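Local coordinates for protein putative pyridoxal phosphate-dependent transferase (Clostridium difficile, PDB 4DQ6) that probably works as a pyridoxal-5'-phosphate-dependent transferase, being a class I and II aminotransferase-family protein that binds this cofactor, at residues P126-V131 / L138-L143; E185-G190 / A220-E225; I303-K308 / S377-A382; M314-V319 / S333-S338. All blocks are in the same frame, centred on the assembly; numbering follows the deposited sequence. Where two conformers were deposited one is given.

Interaction 1: P126-V131 / L138-L143; sequences PFNSVV and LIISPL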
loop_
_atom_site.group_PDB
_atom_site.type_symbol
_atom_site.label_atom_id
_atom_site.label_comp_id
_atom_site.label_asym_id
_atom_site.label_seq_id
_atom_site.Cartn_x
_atom_site.Cartn_y
_atom_site.Cartn_z
ATOM N N PRO A 126 -14.801 6.392 8.748
ATOM C CA PRO A 126 -13.373 6.459 9.072
ATOM C C PRO A 126 -12.899 7.799 9.554
ATOM O O PRO A 126 -11.833 7.857 10.203
ATOM C CB PRO A 126 -12.711 6.060 7.771
ATOM C CG PRO A 126 -13.679 5.056 7.252
ATOM C CD PRO A 126 -15.001 5.719 7.443
ATOM N N PHE A 127 -13.633 8.874 9.275
ATOM C CA PHE A 127 -13.303 10.213 9.858
ATOM C C PHE A 127 -13.282 10.189 11.407
ATOM O O PHE A 127 -12.424 10.814 12.044
ATOM C CB PHE A 127 -14.317 11.262 9.436
ATOM C CG PHE A 127 -14.036 11.933 8.109
ATOM C CD1 PHE A 127 -13.399 11.306 7.078
ATOM C CD2 PHE A 127 -14.478 13.241 7.961
ATOM C CE1 PHE A 127 -13.182 12.002 5.883
ATOM C CE2 PHE A 127 -14.259 13.951 6.809
ATOM C CZ PHE A 127 -13.657 13.310 5.744
ATOM N N ASN A 128 -14.255 9.525 11.980
ATOM C CA ASN A 128 -14.382 9.362 13.403
ATOM C C ASN A 128 -13.272 8.433 13.924
ATOM O O ASN A 128 -12.508 8.784 14.841
ATOM C CB ASN A 128 -15.828 8.880 13.683
ATOM C CG ASN A 128 -16.169 8.754 15.168
ATOM O OD1 ASN A 128 -15.472 8.062 15.869
ATOM N ND2 ASN A 128 -17.322 9.337 15.609
ATOM N N SER A 129 -13.166 7.246 13.352
ATOM C CA SER A 129 -12.226 6.291 13.863
ATOM C C SER A 129 -10.785 6.705 13.677
ATOM O O SER A 129 -9.936 6.346 14.500
ATOM C CB SER A 129 -12.475 4.902 13.308
ATOM O OG SER A 129 -12.497 4.908 11.945
ATOM N N VAL A 130 -10.451 7.415 12.595
ATOM C CA VAL A 130 -9.050 7.765 12.376
ATOM C C VAL A 130 -8.554 8.721 13.461
ATOM O O VAL A 130 -7.406 8.633 13.884
ATOM C CB VAL A 130 -8.771 8.316 10.949
ATOM C CG1 VAL A 130 -9.243 9.766 10.801
ATOM C CG2 VAL A 130 -7.265 8.153 10.619
ATOM N N VAL A 131 -9.443 9.545 14.000
ATOM C CA VAL A 131 -9.046 10.457 15.059
ATOM C C VAL A 131 -8.810 9.686 16.373
ATOM O O VAL A 131 -7.760 9.842 17.047
ATOM C CB VAL A 131 -10.085 11.593 15.213
ATOM C CG1 VAL A 131 -9.833 12.398 16.498
ATOM C CG2 VAL A 131 -10.089 12.477 13.941
ATOM N N LEU A 138 -11.804 13.590 19.549
ATOM C CA LEU A 138 -12.736 13.894 18.450
ATOM C C LEU A 138 -13.755 14.902 18.908
ATOM O O LEU A 138 -14.440 14.679 19.926
ATOM C CB LEU A 138 -13.473 12.633 18.012
ATOM C CG LEU A 138 -14.339 12.818 16.747
ATOM C CD1 LEU A 138 -13.546 13.259 15.501
ATOM C CD2 LEU A 138 -15.184 11.557 16.522
ATOM N N ILE A 139 -13.878 16.006 18.181
ATOM C CA ILE A 139 -14.939 17.021 18.453
ATOM C C ILE A 139 -15.864 16.950 17.236
ATOM O O ILE A 139 -15.375 16.903 16.105
ATOM C CB ILE A 139 -14.371 18.434 18.584
ATOM C CG1 ILE A 139 -13.293 18.500 19.695
ATOM C CG2 ILE A 139 -15.526 19.411 18.859
ATOM C CD1 ILE A 139 -13.775 18.088 21.049
ATOM N N ILE A 140 -17.166 16.809 17.476
ATOM C CA ILE A 140 -18.134 16.669 16.362
ATOM C C ILE A 140 -19.025 17.918 16.373
ATOM O O ILE A 140 -19.637 18.246 17.407
ATOM C CB ILE A 140 -19.000 15.428 16.544
ATOM C CG1 ILE A 140 -18.124 14.179 16.770
ATOM C CG2 ILE A 140 -19.999 15.311 15.367
ATOM C CD1 ILE A 140 -18.839 12.889 17.129
ATOM N N SER A 141 -19.069 18.624 15.235
ATOM C CA SER A 141 -20.038 19.641 14.964
ATOM C C SER A 141 -21.074 19.140 13.992
ATOM O O SER A 141 -20.792 19.112 12.798
ATOM C CB SER A 141 -19.378 20.918 14.443
ATOM O OG SER A 141 -20.376 21.827 14.000
ATOM N N PRO A 142 -22.209 18.647 14.478
ATOM C CA PRO A 142 -23.124 17.987 13.514
ATOM C C PRO A 142 -23.594 18.972 12.448
ATOM O O PRO A 142 -23.784 20.164 12.692
ATOM C CB PRO A 142 -24.258 17.477 14.366
ATOM C CG PRO A 142 -23.751 17.463 15.784
ATOM C CD PRO A 142 -22.682 18.528 15.863
ATOM N N LEU A 143 -23.712 18.484 11.220
ATOM C CA LEU A 143 -24.437 19.278 10.215
ATOM C C LEU A 143 -25.837 19.612 10.740
ATOM O O LEU A 143 -26.408 18.891 11.553
ATOM C CB LEU A 143 -24.520 18.548 8.881
ATOM C CG LEU A 143 -23.200 18.198 8.216
ATOM C CD1 LEU A 143 -23.523 17.401 6.957
ATOM C CD2 LEU A 143 -22.371 19.392 7.854
#
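Leu138 holds CG trans to its backbone N (chi1 -173°), which carries the branched end across to helix 126-131, and Asn128 extends its amide in the same trans sense (chi1 -176°) to meet it. The two side chains run roughly perpendicular, and the methyl CD2 of Leu138 lies over one face of the Asn128 amide: it is 3.2 Å from Asn128 ND2 and only slightly farther from CG. The other methyl, CD1, goes to Val131, 3.9 Å from Val131 CB. Leucine suits this place because its fork serves two helix residues one turn apart. Val131, beta-branched and compact, fits where the chains come closest, and its CG1 sits 3.8 Å from Leu138 CA, against the strand backbone itself. Ile140 adds a lighter touch, its CD1 4.2 Å from Asn128 ND2.

Helix 126-133 and strand 137-140 belong to a beta-alpha-beta unit that begins with strand 116-119, in the large mixed sheet of the aminotransferase fold. Helix and strand run nearly antiparallel, at 149°, with 9.1 Å between the axes of the short segments. Strand 137-140 is an outermost strand of that sheet within the chain, and Ile139 and Ser141 bond through their backbones to strand 116-119.

Asparagine can lie over a methyl group because its polar atoms are satisfied by other residues: OD1 accepts from Lys132 and ND2 donates to Glu121, which together fix the rotation of the amide. Elsewhere on the helix, Val130 packs on Ile100 and on Arg267 of the second subunit.

Interaction 2: E185-G190 / A220-E225; sequences ELKKLG and ASISKE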
loop_
_atom_site.group_PDB
_atom_site.type_symbol
_atom_site.label_atom_id
_atom_site.label_comp_id
_atom_site.label_asym_id
_atom_site.label_seq_id
_atom_site.Cartn_x
_atom_site.Cartn_y
_atom_site.Cartn_z
ATOM N N GLU A 185 -20.290 28.811 1.080
ATOM C CA GLU A 185 -20.296 27.958 2.261
ATOM C C GLU A 185 -18.873 27.607 2.705
ATOM O O GLU A 185 -18.557 27.555 3.890
ATOM C CB GLU A 185 -21.099 26.677 2.045
ATOM C CG GLU A 185 -22.587 26.870 2.032
ATOM C CD GLU A 185 -23.342 25.617 1.622
ATOM O OE1 GLU A 185 -23.041 25.128 0.543
ATOM O OE2 GLU A 185 -24.225 25.169 2.398
ATOM N N LEU A 186 -18.002 27.379 1.741
ATOM C CA LEU A 186 -16.617 27.039 2.020
ATOM C C LEU A 186 -15.836 28.242 2.516
ATOM O O LEU A 186 -15.031 28.124 3.465
ATOM C CB LEU A 186 -15.964 26.488 0.767
ATOM C CG LEU A 186 -16.540 25.142 0.315
ATOM C CD1 LEU A 186 -16.049 24.857 -1.097
ATOM C CD2 LEU A 186 -16.124 24.052 1.297
ATOM N N LYS A 187 -16.147 29.416 1.981
ATOM C CA LYS A 187 -15.518 30.654 2.509
ATOM C C LYS A 187 -15.863 30.867 3.948
ATOM O O LYS A 187 -15.001 31.218 4.739
ATOM C CB LYS A 187 -16.015 31.857 1.736
ATOM C CG LYS A 187 -15.389 31.969 0.371
ATOM C CD LYS A 187 -16.093 33.064 -0.445
ATOM C CE LYS A 187 -15.143 33.649 -1.471
ATOM N NZ LYS A 187 -15.492 35.084 -1.682
ATOM N N LYS A 188 -17.128 30.664 4.297
ATOM C CA LYS A 188 -17.501 30.899 5.709
ATOM C C LYS A 188 -16.749 29.956 6.637
ATOM O O LYS A 188 -16.230 30.360 7.672
ATOM C CB LYS A 188 -19.007 30.806 5.870
ATOM C CG LYS A 188 -19.492 31.409 7.185
ATOM C CD LYS A 188 -20.995 31.610 7.117
ATOM C CE LYS A 188 -21.590 31.805 8.483
ATOM N NZ LYS A 188 -21.335 33.179 8.962
ATOM N N LEU A 189 -16.615 28.690 6.266
ATOM C CA LEU A 189 -15.863 27.717 7.064
ATOM C C LEU A 189 -14.390 28.076 7.125
ATOM O O LEU A 189 -13.758 27.996 8.172
ATOM C CB LEU A 189 -16.013 26.294 6.477
ATOM C CG LEU A 189 -15.173 25.159 7.073
ATOM C CD1 LEU A 189 -15.535 25.017 8.579
ATOM C CD2 LEU A 189 -15.362 23.913 6.131
ATOM N N GLY A 190 -13.802 28.397 5.979
ATOM C CA GLY A 190 -12.373 28.569 5.935
ATOM C C GLY A 190 -11.976 29.825 6.696
ATOM O O GLY A 190 -10.898 29.876 7.246
ATOM N N ALA A 220 -9.004 24.582 -1.169
ATOM C CA ALA A 220 -7.714 25.257 -1.319
ATOM C C ALA A 220 -7.658 26.187 -2.522
ATOM O O ALA A 220 -6.730 26.997 -2.612
ATOM C CB ALA A 220 -6.619 24.195 -1.488
ATOM N N SER A 221 -8.622 26.095 -3.437
ATOM C CA SER A 221 -8.614 26.844 -4.691
ATOM C C SER A 221 -9.201 28.265 -4.566
ATOM O O SER A 221 -9.140 29.067 -5.496
ATOM C CB SER A 221 -9.391 26.090 -5.787
ATOM O OG SER A 221 -10.802 26.189 -5.621
ATOM N N ILE A 222 -9.820 28.538 -3.423
ATOM C CA ILE A 222 -10.640 29.761 -3.271
ATOM C C ILE A 222 -9.808 31.047 -3.148
ATOM O O ILE A 222 -10.188 32.090 -3.693
ATOM C CB ILE A 222 -11.607 29.612 -2.090
ATOM C CG1 ILE A 222 -12.591 28.494 -2.437
ATOM C CG2 ILE A 222 -12.355 30.933 -1.781
ATOM C CD1 ILE A 222 -13.491 28.134 -1.262
ATOM N N SER A 223 -8.674 30.935 -2.481
ATOM C CA SER A 223 -7.765 32.065 -2.277
ATOM C C SER A 223 -6.383 31.558 -1.905
ATOM O O SER A 223 -6.199 30.418 -1.481
ATOM C CB SER A 223 -8.291 32.966 -1.172
ATOM O OG SER A 223 -8.150 32.399 0.121
ATOM N N LYS A 224 -5.413 32.451 -1.987
ATOM C CA LYS A 224 -4.053 32.093 -1.606
ATOM C C LYS A 224 -3.965 31.775 -0.126
ATOM O O LYS A 224 -3.181 30.943 0.288
ATOM C CB LYS A 224 -3.074 33.250 -1.929
ATOM C CG LYS A 224 -2.859 33.422 -3.422
ATOM C CD LYS A 224 -2.201 32.207 -4.080
ATOM C CE LYS A 224 -1.957 32.456 -5.571
ATOM N NZ LYS A 224 -0.611 31.944 -5.983
ATOM N N GLU A 225 -4.751 32.474 0.673
ATOM C CA GLU A 225 -4.734 32.280 2.098
ATOM C C GLU A 225 -5.332 30.878 2.430
ATOM O O GLU A 225 -4.857 30.145 3.318
ATOM C CB GLU A 225 -5.567 33.378 2.760
ATOM C CG GLU A 225 -5.034 34.829 2.617
ATOM C CD GLU A 225 -4.972 35.424 1.182
ATOM O OE1 GLU A 225 -5.860 35.147 0.322
ATOM O OE2 GLU A 225 -4.007 36.228 0.936
#
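Ile222 presses its side chain against two consecutive residues of helix 183-195, Leu186 and Lys187, joining a helix that flanks the central sheet of the aminotransferase fold to the turn that leads into helix 224-228. The two branches of the isoleucine divide the work. With CG1 opposite the carbonyl carbon (chi1 -65°) and the arm extended beyond it (chi2 173°), the long branch brings CD1 to 3.6 Å from Leu186 CB, meeting the leucine side chain crosswise. The short branch faces the lysine: Ile222 CG2 is 3.9 Å from Lys187 CG and equally close to Lys187 CE. Lysine suits this boundary because its methylenes can lie along an apolar neighbour while the amine remains at the exposed surface.

Farther out, Leu186 is buried against Trp181 and against Leu170 of strand 165-171, so Ile222 meets a leucine already seated on the sheet. One turn on, Leu189 packs on Phe168 of the same strand. Glu185 helps hold the start of the helix, forming a salt bridge with Arg179 and accepting the backbone N-H of Thr182. On the other segment, Ala220 rests on Thr230 and Thr232 of strand 230-234, while Ser221 packs on Trp86. Directly after Ile222 comes the N-cap of helix 224-228, where Ser223 OG accepts a hydrogen bond from Phe226 N.

Interaction 3: I303-K308 / S377-A382; sequences IDFAIK and SMLEEA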
loop_
_atom_site.group_PDB
_atom_site.type_symbol
_atom_site.label_atom_id
_atom_site.label_comp_id
_atom_site.label_asym_id
_atom_site.label_seq_id
_atom_site.Cartn_x
_atom_site.Cartn_y
_atom_site.Cartn_z
ATOM N N ILE A 303 -30.508 8.110 -10.336
ATOM C CA ILE A 303 -30.933 8.887 -9.170
ATOM C C ILE A 303 -32.373 9.373 -9.337
ATOM O O ILE A 303 -33.212 9.175 -8.466
ATOM C CB ILE A 303 -29.945 10.019 -8.925
ATOM C CG1 ILE A 303 -28.664 9.482 -8.319
ATOM C CG2 ILE A 303 -30.600 11.055 -8.026
ATOM C CD1 ILE A 303 -27.476 10.431 -8.391
ATOM N N ASP A 304 -32.657 9.928 -10.496
ATOM C CA ASP A 304 -34.006 10.404 -10.806
ATOM C C ASP A 304 -35.030 9.239 -10.786
ATOM O O ASP A 304 -36.098 9.360 -10.213
ATOM C CB ASP A 304 -33.978 11.142 -12.140
ATOM C CG ASP A 304 -33.337 12.490 -12.070
ATOM O OD1 ASP A 304 -33.173 13.045 -10.949
ATOM O OD2 ASP A 304 -32.991 12.986 -13.143
ATOM N N PHE A 305 -34.635 8.089 -11.328
ATOM C CA PHE A 305 -35.485 6.888 -11.322
ATOM C C PHE A 305 -35.776 6.435 -9.896
ATOM O O PHE A 305 -36.933 6.161 -9.540
ATOM C CB PHE A 305 -34.851 5.767 -12.153
ATOM C CG PHE A 305 -35.479 4.437 -11.919
ATOM C CD1 PHE A 305 -36.630 4.094 -12.612
ATOM C CD2 PHE A 305 -34.983 3.553 -10.962
ATOM C CE1 PHE A 305 -37.241 2.870 -12.395
ATOM C CE2 PHE A 305 -35.587 2.331 -10.747
ATOM C CZ PHE A 305 -36.733 2.006 -11.444
ATOM N N ALA A 306 -34.737 6.407 -9.051
ATOM C CA ALA A 306 -34.893 5.947 -7.685
ATOM C C ALA A 306 -35.770 6.850 -6.867
ATOM O O ALA A 306 -36.572 6.391 -6.092
ATOM C CB ALA A 306 -33.538 5.762 -7.015
ATOM N N ILE A 307 -35.586 8.145 -7.017
ATOM C CA ILE A 307 -36.385 9.097 -6.263
ATOM C C ILE A 307 -37.835 9.037 -6.702
ATOM O O ILE A 307 -38.719 9.022 -5.874
ATOM C CB ILE A 307 -35.802 10.513 -6.386
ATOM C CG1 ILE A 307 -34.494 10.577 -5.643
ATOM C CG2 ILE A 307 -36.753 11.568 -5.843
ATOM C CD1 ILE A 307 -33.705 11.825 -5.911
ATOM N N LYS A 308 -38.085 8.940 -8.007
ATOM C CA LYS A 308 -39.460 8.778 -8.508
ATOM C C LYS A 308 -40.089 7.478 -7.964
ATOM O O LYS A 308 -41.222 7.480 -7.457
ATOM C CB LYS A 308 -39.449 8.819 -10.027
ATOM C CG LYS A 308 -40.807 8.616 -10.705
ATOM C CD LYS A 308 -40.708 8.728 -12.221
ATOM C CE LYS A 308 -41.800 7.910 -12.903
ATOM N NZ LYS A 308 -43.129 8.516 -12.616
ATOM N N SER A 377 -31.161 -2.294 -13.966
ATOM C CA SER A 377 -31.834 -3.530 -13.600
ATOM C C SER A 377 -31.591 -3.896 -12.117
ATOM O O SER A 377 -32.496 -4.367 -11.450
ATOM C CB SER A 377 -31.428 -4.662 -14.569
ATOM O OG SER A 377 -32.091 -4.532 -15.794
ATOM N N MET A 378 -30.340 -3.750 -11.663
ATOM C CA MET A 378 -29.966 -4.095 -10.294
ATOM C C MET A 378 -30.562 -3.086 -9.301
ATOM O O MET A 378 -31.048 -3.439 -8.245
ATOM C CB MET A 378 -28.447 -4.090 -10.161
ATOM C CG MET A 378 -27.944 -4.295 -8.760
ATOM S SD MET A 378 -26.172 -4.649 -8.764
ATOM C CE MET A 378 -25.823 -4.435 -7.001
ATOM N N LEU A 379 -30.555 -1.828 -9.691
ATOM C CA LEU A 379 -31.180 -0.771 -8.893
ATOM C C LEU A 379 -32.671 -1.001 -8.708
ATOM O O LEU A 379 -33.209 -0.945 -7.605
ATOM C CB LEU A 379 -30.911 0.590 -9.531
ATOM C CG LEU A 379 -31.578 1.788 -8.836
ATOM C CD1 LEU A 379 -31.322 1.933 -7.299
ATOM C CD2 LEU A 379 -31.195 3.098 -9.540
ATOM N N GLU A 380 -33.344 -1.333 -9.804
ATOM C CA GLU A 380 -34.788 -1.702 -9.723
ATOM C C GLU A 380 -35.018 -2.848 -8.740
ATOM O O GLU A 380 -35.914 -2.821 -7.907
ATOM C CB GLU A 380 -35.462 -1.994 -11.080
ATOM C CG GLU A 380 -36.779 -2.745 -10.814
ATOM C CD GLU A 380 -37.596 -3.125 -12.032
ATOM O OE1 GLU A 380 -37.160 -3.938 -12.879
ATOM O OE2 GLU A 380 -38.739 -2.636 -12.077
ATOM N N GLU A 381 -34.214 -3.902 -8.858
ATOM C CA GLU A 381 -34.333 -5.021 -7.968
ATOM C C GLU A 381 -34.121 -4.622 -6.528
ATOM O O GLU A 381 -34.822 -5.097 -5.646
ATOM C CB GLU A 381 -33.370 -6.161 -8.423
ATOM C CG GLU A 381 -33.654 -7.509 -7.858
ATOM C CD GLU A 381 -32.497 -8.451 -8.088
ATOM O OE1 GLU A 381 -32.066 -8.549 -9.264
ATOM O OE2 GLU A 381 -32.019 -9.087 -7.114
ATOM N N ALA A 382 -33.164 -3.742 -6.313
ATOM C CA ALA A 382 -32.899 -3.283 -4.949
ATOM C C ALA A 382 -34.080 -2.515 -4.374
ATOM O O ALA A 382 -34.489 -2.764 -3.270
ATOM C CB ALA A 382 -31.667 -2.416 -4.911
#
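Apolar packing carries this contact, and Phe305 of helix 303-308 and Leu379 of helix 377-382 are its centre. CG of Phe305 stands trans to its backbone N (chi1 166°), directing the ring at the second helix, where the Leu379 methyl CD2 meets the ring edge close to its plane, 4.1 Å from Phe305 CD2. The two side chains pass one another pointing opposite ways. The same methyl lies 4.4 Å from Ala306 CB; the small alanine lets leucine approach the helix surface beside the ring. Leu383 continues the apolar seam, touching both Phe305 and Ala306.

A mixed contact closes the outer side. Glu380 lays its aliphatic CB 4.2 Å from Phe305 CZ, obliquely to the ring; the residue is exposed, and its side chain was modelled in two conformers.

Salt bridges lie around the packing: Asp304 pairs with Lys321, and Lys308 with Glu312 one turn along its own helix.

The short segments run nearly parallel, crossing at -20° with axes 10.8 Å apart. This is side-by-side packing of two long helices, 289-313 and 376-390, in the smaller domain of the aminotransferase fold, whose four-stranded antiparallel sheet is formed by intervening chain.

Interaction 4: M314-V319 / S333-S338; sequences MPKLKV and SALGLS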
loop_
_atom_site.group_PDB
_atom_site.type_symbol
_atom_site.label_atom_id
_atom_site.label_comp_id
_atom_site.label_asym_id
_atom_site.label_seq_id
_atom_site.Cartn_x
_atom_site.Cartn_y
_atom_site.Cartn_z
ATOM N N MET A 314 -42.957 4.085 -2.147
ATOM C CA MET A 314 -42.620 4.084 -0.688
ATOM C C MET A 314 -42.697 5.488 -0.102
ATOM O O MET A 314 -41.708 6.045 0.369
ATOM C CB MET A 314 -41.214 3.507 -0.462
ATOM C CG MET A 314 -41.082 2.103 -1.029
ATOM S SD MET A 314 -39.481 1.316 -0.836
ATOM C CE MET A 314 -38.582 1.824 -2.305
ATOM N N PRO A 315 -43.911 6.075 -0.112
ATOM C CA PRO A 315 -44.029 7.498 0.182
ATOM C C PRO A 315 -43.774 7.886 1.635
ATOM O O PRO A 315 -43.614 9.094 1.933
ATOM C CB PRO A 315 -45.460 7.836 -0.223
ATOM C CG PRO A 315 -46.170 6.541 -0.141
ATOM C CD PRO A 315 -45.162 5.513 -0.623
ATOM N N LYS A 316 -43.740 6.906 2.537
ATOM C CA LYS A 316 -43.321 7.181 3.923
ATOM C C LYS A 316 -41.813 7.503 4.027
ATOM O O LYS A 316 -41.385 8.196 4.958
ATOM C CB LYS A 316 -43.698 6.045 4.876
ATOM C CG LYS A 316 -45.201 6.001 5.219
ATOM C CD LYS A 316 -45.647 4.625 5.647
ATOM C CE LYS A 316 -47.118 4.608 6.035
ATOM N NZ LYS A 316 -47.625 3.208 6.249
ATOM N N LEU A 317 -41.019 7.045 3.056
ATOM C CA LEU A 317 -39.605 7.358 3.032
ATOM C C LEU A 317 -39.423 8.766 2.468
ATOM O O LEU A 317 -40.226 9.255 1.663
ATOM C CB LEU A 317 -38.822 6.401 2.131
ATOM C CG LEU A 317 -39.012 4.913 2.468
ATOM C CD1 LEU A 317 -38.095 4.067 1.623
ATOM C CD2 LEU A 317 -38.861 4.601 3.974
ATOM N N LYS A 318 -38.340 9.389 2.880
ATOM C CA LYS A 318 -38.008 10.743 2.441
ATOM C C LYS A 318 -36.558 10.776 1.922
ATOM O O LYS A 318 -35.666 10.234 2.537
ATOM C CB LYS A 318 -38.175 11.748 3.593
ATOM C CG LYS A 318 -39.631 11.906 4.114
ATOM C CD LYS A 318 -40.596 11.986 2.923
ATOM C CE LYS A 318 -42.019 12.446 3.225
ATOM N NZ LYS A 318 -42.934 11.297 3.421
ATOM N N VAL A 319 -36.352 11.469 0.819
ATOM C CA VAL A 319 -35.059 11.458 0.106
ATOM C C VAL A 319 -34.940 12.801 -0.621
ATOM O O VAL A 319 -35.906 13.272 -1.203
ATOM C CB VAL A 319 -34.931 10.261 -0.846
ATOM C CG1 VAL A 319 -36.063 10.260 -1.846
ATOM C CG2 VAL A 319 -33.537 10.197 -1.480
ATOM N N SER A 333 -37.301 7.004 8.938
ATOM C CA SER A 333 -37.767 7.205 10.293
ATOM C C SER A 333 -39.304 7.199 10.420
ATOM O O SER A 333 -39.835 6.815 11.477
ATOM C CB SER A 333 -37.205 8.519 10.873
ATOM O OG SER A 333 -37.643 9.639 10.149
ATOM N N ALA A 334 -40.020 7.557 9.360
ATOM C CA ALA A 334 -41.507 7.626 9.438
ATOM C C ALA A 334 -42.128 6.233 9.609
ATOM O O ALA A 334 -43.295 6.132 9.952
ATOM C CB ALA A 334 -42.106 8.353 8.230
ATOM N N LEU A 335 -41.368 5.169 9.405
ATOM C CA LEU A 335 -41.834 3.777 9.676
ATOM C C LEU A 335 -41.948 3.452 11.175
ATOM O O LEU A 335 -42.545 2.421 11.574
ATOM C CB LEU A 335 -40.903 2.756 9.031
ATOM C CG LEU A 335 -40.679 2.874 7.519
ATOM C CD1 LEU A 335 -39.697 1.837 6.990
ATOM C CD2 LEU A 335 -42.002 2.755 6.755
ATOM N N GLY A 336 -41.353 4.298 12.008
ATOM C CA GLY A 336 -41.398 4.109 13.458
ATOM C C GLY A 336 -40.659 2.899 14.003
ATOM O O GLY A 336 -41.004 2.392 15.080
ATOM N N LEU A 337 -39.661 2.420 13.267
ATOM C CA LEU A 337 -38.825 1.322 13.720
ATOM C C LEU A 337 -37.580 1.896 14.376
ATOM O O LEU A 337 -37.142 3.008 14.046
ATOM C CB LEU A 337 -38.463 0.399 12.559
ATOM C CG LEU A 337 -39.648 -0.162 11.774
ATOM C CD1 LEU A 337 -39.186 -1.175 10.731
ATOM C CD2 LEU A 337 -40.634 -0.827 12.721
ATOM N N SER A 338 -37.025 1.145 15.325
ATOM C CA SER A 338 -35.696 1.426 15.813
ATOM C C SER A 338 -34.711 1.107 14.702
ATOM O O SER A 338 -35.034 0.373 13.768
ATOM C CB SER A 338 -35.356 0.585 17.044
ATOM O OG SER A 338 -35.224 -0.778 16.676
HETATM O O HOH W 1 -39.318 8.457 6.633
#
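Leu335 and Leu317 approach each other obliquely through their branched ends, Leu335 CD1 lying 4.2 Å from Leu317 CD2. Both carry CG opposite the carbonyl carbon (chi1 -57° in Leu335), and this brings the two forks together although neither CB bond is directed at the opposite segment. The second methyl of Leu335, CD2, turns to Lys316 and stops 4.2 Å from Lys316 CB. A leucine fits here because one fork can meet a buried side chain and the base of an exposed one. The lysine starts toward the 3-10 turn at 333-335, then its extended chain leads the amine away.

Ala334 sits beside this pair and contacts the backbone: its CB is 3.4 Å from Lys316 O, a fit that suits a side chain of one methyl group.

The first segment runs into the weakly bonded strand 318-319, and the second follows strand 327-331, its hairpin partner in the small antiparallel sheet; Lys318 and Asp331 are joined through their backbones. Residues 314-317 form a type I turn after helix 289-313, and Lys318 NZ folds back to donate to Pro315 O at 2.7 Å, in the carbonyl plane. Deeper in, Leu317 packs on Ile310 and Val330, and Leu335 on Ile390 of helix 376-390.

A single water joins the two backbones, donating to Lys316 O at 2.7 Å and accepting from Ala334 N at 3.0 Å. The contact is therefore apolar on its inner side and water-bridged at the backbone, so that Lys316 O and Ala334 N are linked through the water and not directly.

In the fold
Interactions 1 and 2 belong to the region of the large mixed sheet that carries the pyridoxal-5'-phosphate pocket, with centres 21 Å apart and nearest atoms about 8 Å apart. Interaction 1 is the nearer to the cofactor: the Phe127 side chain is about 5 Å from it, whereas Leu186 of interaction 2 stays about 14 Å away. Interactions 3 and 4 belong to the smaller antiparallel-sheet region. Their centres are 17 Å apart and they touch, Ile307 CG1 packing 4.1 Å from Val319 CG1, and interaction 4 is nested in the chain loop that interaction 3 closes. The nearest atoms of interactions 1 and 4 remain about 14 Å apart.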